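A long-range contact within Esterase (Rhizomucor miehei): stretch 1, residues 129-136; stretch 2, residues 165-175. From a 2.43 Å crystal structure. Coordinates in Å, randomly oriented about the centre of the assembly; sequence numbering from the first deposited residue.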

ATOM      1  N   THR A 129      30.146   5.884 -10.071  1.00 29.43           N
ATOM      2  CA  THR A 129      29.969   6.355 -11.441  1.00 25.06           C
ATOM      3  C   THR A 129      28.492   6.547 -11.828  1.00 29.28           C
ATOM      4  O   THR A 129      28.112   7.614 -12.326  1.00 26.06           O
ATOM      5  N   ALA A 130      27.657   5.542 -11.559  1.00 32.18           N
ATOM      6  CA  ALA A 130      26.239   5.604 -11.946  1.00 28.11           C
ATOM      7  C   ALA A 130      25.487   6.740 -11.260  1.00 24.12           C
ATOM      8  O   ALA A 130      24.666   7.400 -11.896  1.00 30.43           O
ATOM      9  N   ILE A 131      25.761   6.984  -9.981  1.00 24.64           N
ATOM     10  CA  ILE A 131      25.112   8.097  -9.274  1.00 24.35           C
ATOM     11  C   ILE A 131      25.406   9.414  -9.988  1.00 29.57           C
ATOM     12  O   ILE A 131      24.519  10.260 -10.172  1.00 26.10           O
ATOM     13  N   GLU A 132      26.651   9.553 -10.438  1.00 30.57           N
ATOM     14  CA  GLU A 132      27.091  10.753 -11.136  1.00 30.51           C
ATOM     15  C   GLU A 132      26.472  10.862 -12.532  1.00 28.16           C
ATOM     16  O   GLU A 132      26.184  11.966 -12.999  1.00 31.47           O
ATOM     17  N   GLU A 133      26.257   9.727 -13.192  1.00 24.65           N
ATOM     18  CA  GLU A 133      25.575   9.738 -14.479  1.00 27.25           C
ATOM     19  C   GLU A 133      24.114  10.156 -14.308  1.00 27.72           C
ATOM     20  O   GLU A 133      23.564  10.925 -15.110  1.00 26.48           O
ATOM     21  N   ILE A 134      23.488   9.685 -13.238  1.00 24.02           N
ATOM     22  CA  ILE A 134      22.066   9.920 -13.092  1.00 26.00           C
ATOM     23  C   ILE A 134      21.839  11.385 -12.715  1.00 30.61           C
ATOM     24  O   ILE A 134      20.868  12.024 -13.178  1.00 25.98           O
ATOM     25  N   TYR A 135      22.771  11.944 -11.944  1.00 28.39           N
ATOM     26  CA  TYR A 135      22.715  13.373 -11.649  1.00 30.87           C
ATOM     27  C   TYR A 135      22.870  14.185 -12.947  1.00 31.78           C
ATOM     28  O   TYR A 135      22.132  15.151 -13.179  1.00 32.16           O
ATOM     29  N   ALA A 136      23.791  13.761 -13.808  1.00 25.49           N
ATOM     30  CA  ALA A 136      24.017  14.455 -15.071  1.00 28.41           C
ATOM     31  C   ALA A 136      22.827  14.339 -16.020  1.00 29.98           C
ATOM     32  O   ALA A 136      22.529  15.272 -16.764  1.00 30.24           O
ATOM     33  N   THR A 165      18.058   1.787  -4.614  1.00 21.49           N
ATOM     34  CA  THR A 165      19.234   2.312  -3.917  1.00 22.78           C
ATOM     35  C   THR A 165      19.754   3.578  -4.647  1.00 25.56           C
ATOM     36  O   THR A 165      19.993   4.613  -4.012  1.00 26.13           O
ATOM     37  N   LEU A 166      19.845   3.535  -5.974  1.00 22.16           N
ATOM     38  CA  LEU A 166      20.288   4.710  -6.733  1.00 21.99           C
ATOM     39  C   LEU A 166      19.320   5.909  -6.631  1.00 24.85           C
ATOM     40  O   LEU A 166      19.768   7.060  -6.547  1.00 21.23           O
ATOM     41  N   SER A 167      18.009   5.658  -6.647  1.00 22.86           N
ATOM     42  CA  SER A 167      17.047   6.751  -6.463  1.00 21.65           C
ATOM     43  C   SER A 167      17.296   7.482  -5.146  1.00 22.30           C
ATOM     44  O   SER A 167      17.269   8.718  -5.082  1.00 26.59           O
ATOM     45  N   ALA A 168      17.547   6.714  -4.095  1.00 20.11           N
ATOM     46  CA  ALA A 168      17.734   7.300  -2.775  1.00 22.26           C
ATOM     47  C   ALA A 168      19.058   8.080  -2.644  1.00 25.02           C
ATOM     48  O   ALA A 168      19.086   9.170  -2.058  1.00 25.14           O
ATOM     49  N   ALA A 169      20.148   7.522  -3.164  1.00 20.70           N
ATOM     50  CA  ALA A 169      21.453   8.205  -3.111  1.00 27.16           C
ATOM     51  C   ALA A 169      21.538   9.473  -3.994  1.00 26.57           C
ATOM     52  O   ALA A 169      22.089  10.504  -3.573  1.00 24.80           O
ATOM     53  N   VAL A 170      20.998   9.422  -5.208  1.00 23.77           N
ATOM     54  CA  VAL A 170      21.068  10.613  -6.054  1.00 25.47           C
ATOM     55  C   VAL A 170      20.163  11.706  -5.484  1.00 28.34           C
ATOM     56  O   VAL A 170      20.339  12.878  -5.816  1.00 29.11           O
ATOM     57  N   SER A 171      19.204  11.351  -4.626  1.00 25.21           N
ATOM     58  CA  SER A 171      18.432  12.410  -3.968  1.00 28.49           C
ATOM     59  C   SER A 171      19.306  13.165  -2.952  1.00 26.35           C
ATOM     60  O   SER A 171      19.176  14.386  -2.785  1.00 28.88           O
ATOM     61  N   ILE A 172      20.221  12.454  -2.306  1.00 24.37           N
ATOM     62  CA  ILE A 172      21.114  13.082  -1.331  1.00 27.24           C
ATOM     63  C   ILE A 172      22.223  13.848  -2.054  1.00 29.73           C
ATOM     64  O   ILE A 172      22.523  15.003  -1.717  1.00 29.24           O
ATOM     65  N   TYR A 173      22.808  13.203  -3.062  1.00 28.03           N
ATOM     66  CA  TYR A 173      23.843  13.818  -3.899  1.00 29.04           C
ATOM     67  C   TYR A 173      23.393  15.160  -4.498  1.00 31.51           C
ATOM     68  O   TYR A 173      24.118  16.153  -4.403  1.00 29.45           O
ATOM     69  N   ALA A 174      22.185  15.202  -5.062  1.00 28.06           N
ATOM     70  CA  ALA A 174      21.685  16.420  -5.709  1.00 30.43           C
ATOM     71  C   ALA A 174      21.544  17.560  -4.701  1.00 32.40           C
ATOM     72  O   ALA A 174      21.755  18.732  -5.031  1.00 32.56           O
ATOM     73  N   LYS A 175      21.154  17.211  -3.480  1.00 29.74           N
ATOM     74  CA  LYS A 175      21.032  18.191  -2.408  1.00 36.44           C
ATOM     75  C   LYS A 175      22.387  18.787  -2.004  1.00 31.96           C
ATOM     76  O   LYS A 175      22.479  19.979  -1.694  1.00 32.35           O
TER

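Two helices cross here at 66°, their axes 9.6 Å apart at the closest point. The backbones come nearest at Ile-131 and Val-170, where the CA atoms are 5.7 Å apart. The contact buries 518 Å² in total and is made by apolar and aromatic packing. No hydrogen bond joins the two stretches.

Thr-165 stays out of reach of stretch 1, and its OG1 is hydrogen-bonded elsewhere in the structure. Leu-166 is the first residue to point in. Its CA-to-CB bond is directed toward stretch 1, with chi1 m and chi2 t. Leu-166 CD2 lies 3.7 Å from Ile-131 CG1 and 4.3 Å from Ala-130 CB. Leu-166 CD1 meets Ile-134 CD1 at 3.9 Å, so the leucine touches three residues of the facing helix.

Ser-167 points away, and Ala-168 is out of reach. Ala-169 turns its CB toward stretch 1. Ala-169 CB lies 3.7 Å from Ile-131 CD1. Ile-131 has chi1 m and chi2 t, and acts as a knob: its side chain sits among Leu-166, Ala-169, Val-170 and Tyr-173.

Val-170 points in at the closest backbone approach, with chi1 at 81° (p). Its CG2 packs against both backbone and side chains. Val-170 CG2 is 3.8 Å from Ile-131 O and 3.8 Å from Tyr-135 N, two atoms already paired by a helical hydrogen bond of 3.0 Å. Val-170 CG2 also lies 4.0 Å from Tyr-135 CB and 4.2 Å from Ile-134 CG2. Ile-134 has chi1 m and chi2 t.

Ser-171 and Ile-172 do not reach the contact. Ser-171 OG instead donates to Ser-167 O, 2.8 Å away, within its own helix.

Tyr-173 points in, with chi1 t and chi2 -91°. Its edge is directed at the face of the Tyr-135 ring. The centroids are 5.2 Å apart and the planes meet at 71°; the closest atoms, Tyr-173 CE1 and Tyr-135 CG, are 3.5 Å apart. Tyr-135 also has chi1 t, with chi2 73°. Tyr-173 CG is 4.0 Å from Ile-131 CG2. Farther out, Tyr-173 OH lies 3.7 Å from Glu-132 CG, a contact with the aliphatic part of the glutamate.

Ala-174 points sideways, yet its CB is 4.2 Å from Tyr-135 CD1. Its backbone is also close, with Ala-174 CA 4.1 Å from Tyr-135 CE1. Lys-175 points away from stretch 1, and its NZ is hydrogen-bonded elsewhere in the structure.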

ATOM      1  CB  THR A 129      30.628   5.377 -12.447  1.00 26.84           C
ATOM      2  OG1 THR A 129      32.009   5.191 -12.111  1.00 31.12           O
ATOM      3  CG2 THR A 129      30.516   5.894 -13.879  1.00 31.94           C
ATOM      4  CB  ALA A 130      25.546   4.276 -11.669  1.00 25.72           C
ATOM      5  CB  ILE A 131      25.589   8.208  -7.814  1.00 27.84           C
ATOM      6  CG1 ILE A 131      25.148   6.992  -6.995  1.00 25.21           C
ATOM      7  CG2 ILE A 131      25.055   9.469  -7.160  1.00 25.99           C
ATOM      8  CD1 ILE A 131      25.673   7.003  -5.554  1.00 24.78           C
ATOM      9  CB  GLU A 132      28.623  10.782 -11.215  1.00 30.30           C
ATOM     10  CG  GLU A 132      29.303  11.130  -9.875  1.00 31.95           C
ATOM     11  CD  GLU A 132      30.836  11.003  -9.905  1.00 37.70           C
ATOM     12  OE1 GLU A 132      31.407  10.673 -10.976  1.00 32.93           O
ATOM     13  OE2 GLU A 132      31.467  11.252  -8.848  1.00 33.40           O
ATOM     14  CB  GLU A 133      25.662   8.360 -15.158  1.00 29.04           C
ATOM     15  CG  GLU A 133      27.027   8.066 -15.778  1.00 32.91           C
ATOM     16  CD  GLU A 133      27.242   6.603 -16.134  1.00 34.77           C
ATOM     17  OE1 GLU A 133      26.513   5.738 -15.602  1.00 29.48           O
ATOM     18  OE2 GLU A 133      28.179   6.310 -16.919  1.00 38.46           O
ATOM     19  CB  ILE A 134      21.450   8.946 -12.072  1.00 26.38           C
ATOM     20  CG1 ILE A 134      21.602   7.512 -12.607  1.00 23.37           C
ATOM     21  CG2 ILE A 134      19.994   9.285 -11.817  1.00 22.54           C
ATOM     22  CD1 ILE A 134      21.302   6.442 -11.619  1.00 17.89           C
ATOM     23  CB  TYR A 135      23.793  13.768 -10.622  1.00 31.35           C
ATOM     24  CG  TYR A 135      23.902  15.271 -10.387  1.00 37.86           C
ATOM     25  CD1 TYR A 135      22.930  15.962  -9.663  1.00 32.87           C
ATOM     26  CD2 TYR A 135      24.979  16.001 -10.905  1.00 37.73           C
ATOM     27  CE1 TYR A 135      23.032  17.338  -9.453  1.00 33.23           C
ATOM     28  CE2 TYR A 135      25.092  17.371 -10.698  1.00 31.60           C
ATOM     29  CZ  TYR A 135      24.117  18.031  -9.977  1.00 33.98           C
ATOM     30  OH  TYR A 135      24.230  19.384  -9.772  1.00 36.17           O
ATOM     31  CB  ALA A 136      25.273  13.931 -15.743  1.00 27.40           C
ATOM     32  CB  THR A 165      20.334   1.209  -3.787  1.00 25.37           C
ATOM     33  OG1 THR A 165      19.898   0.202  -2.845  1.00 20.44           O
ATOM     34  CG2 THR A 165      21.649   1.791  -3.300  1.00 26.04           C
ATOM     35  CB  LEU A 166      20.492   4.349  -8.201  1.00 16.78           C
ATOM     36  CG  LEU A 166      21.715   3.469  -8.494  1.00 22.46           C
ATOM     37  CD1 LEU A 166      21.669   2.931  -9.938  1.00 15.66           C
ATOM     38  CD2 LEU A 166      23.056   4.187  -8.196  1.00 19.70           C
ATOM     39  CB  SER A 167      15.607   6.242  -6.481  1.00 20.14           C
ATOM     40  OG  SER A 167      15.274   5.667  -7.728  1.00 21.15           O
ATOM     41  CB  ALA A 168      17.644   6.216  -1.717  1.00 19.77           C
ATOM     42  CB  ALA A 169      22.569   7.237  -3.485  1.00 21.87           C
ATOM     43  CB  VAL A 170      20.692  10.336  -7.556  1.00 25.81           C
ATOM     44  CG1 VAL A 170      19.190  10.306  -7.762  1.00 20.66           C
ATOM     45  CG2 VAL A 170      21.318  11.392  -8.488  1.00 22.47           C
ATOM     46  CB  SER A 171      17.177  11.855  -3.269  1.00 26.86           C
ATOM     47  OG  SER A 171      16.284  11.232  -4.178  1.00 26.43           O
ATOM     48  CB  ILE A 172      21.742  12.041  -0.377  1.00 26.39           C
ATOM     49  CG1 ILE A 172      20.646  11.340   0.448  1.00 23.90           C
ATOM     50  CG2 ILE A 172      22.794  12.698   0.539  1.00 26.41           C
ATOM     51  CD1 ILE A 172      21.158  10.179   1.323  1.00 21.07           C
ATOM     52  CB  TYR A 173      24.234  12.845  -5.013  1.00 27.25           C
ATOM     53  CG  TYR A 173      25.369  13.273  -5.902  1.00 29.11           C
ATOM     54  CD1 TYR A 173      25.128  13.983  -7.067  1.00 30.20           C
ATOM     55  CD2 TYR A 173      26.687  12.946  -5.595  1.00 32.61           C
ATOM     56  CE1 TYR A 173      26.163  14.367  -7.902  1.00 31.96           C
ATOM     57  CE2 TYR A 173      27.731  13.331  -6.425  1.00 33.20           C
ATOM     58  CZ  TYR A 173      27.455  14.038  -7.578  1.00 31.86           C
ATOM     59  OH  TYR A 173      28.469  14.424  -8.415  1.00 33.32           O
ATOM     60  CB  ALA A 174      20.352  16.157  -6.401  1.00 26.58           C
ATOM     61  CB  LYS A 175      20.355  17.565  -1.183  1.00 31.07           C
ATOM     62  CG  LYS A 175      20.134  18.539  -0.034  1.00 33.72           C
ATOM     63  CD  LYS A 175      19.649  17.811   1.210  1.00 35.19           C
ATOM     64  CE  LYS A 175      20.799  17.096   1.898  1.00 40.34           C
ATOM     65  NZ  LYS A 175      20.472  16.697   3.297  1.00 42.58           N
TER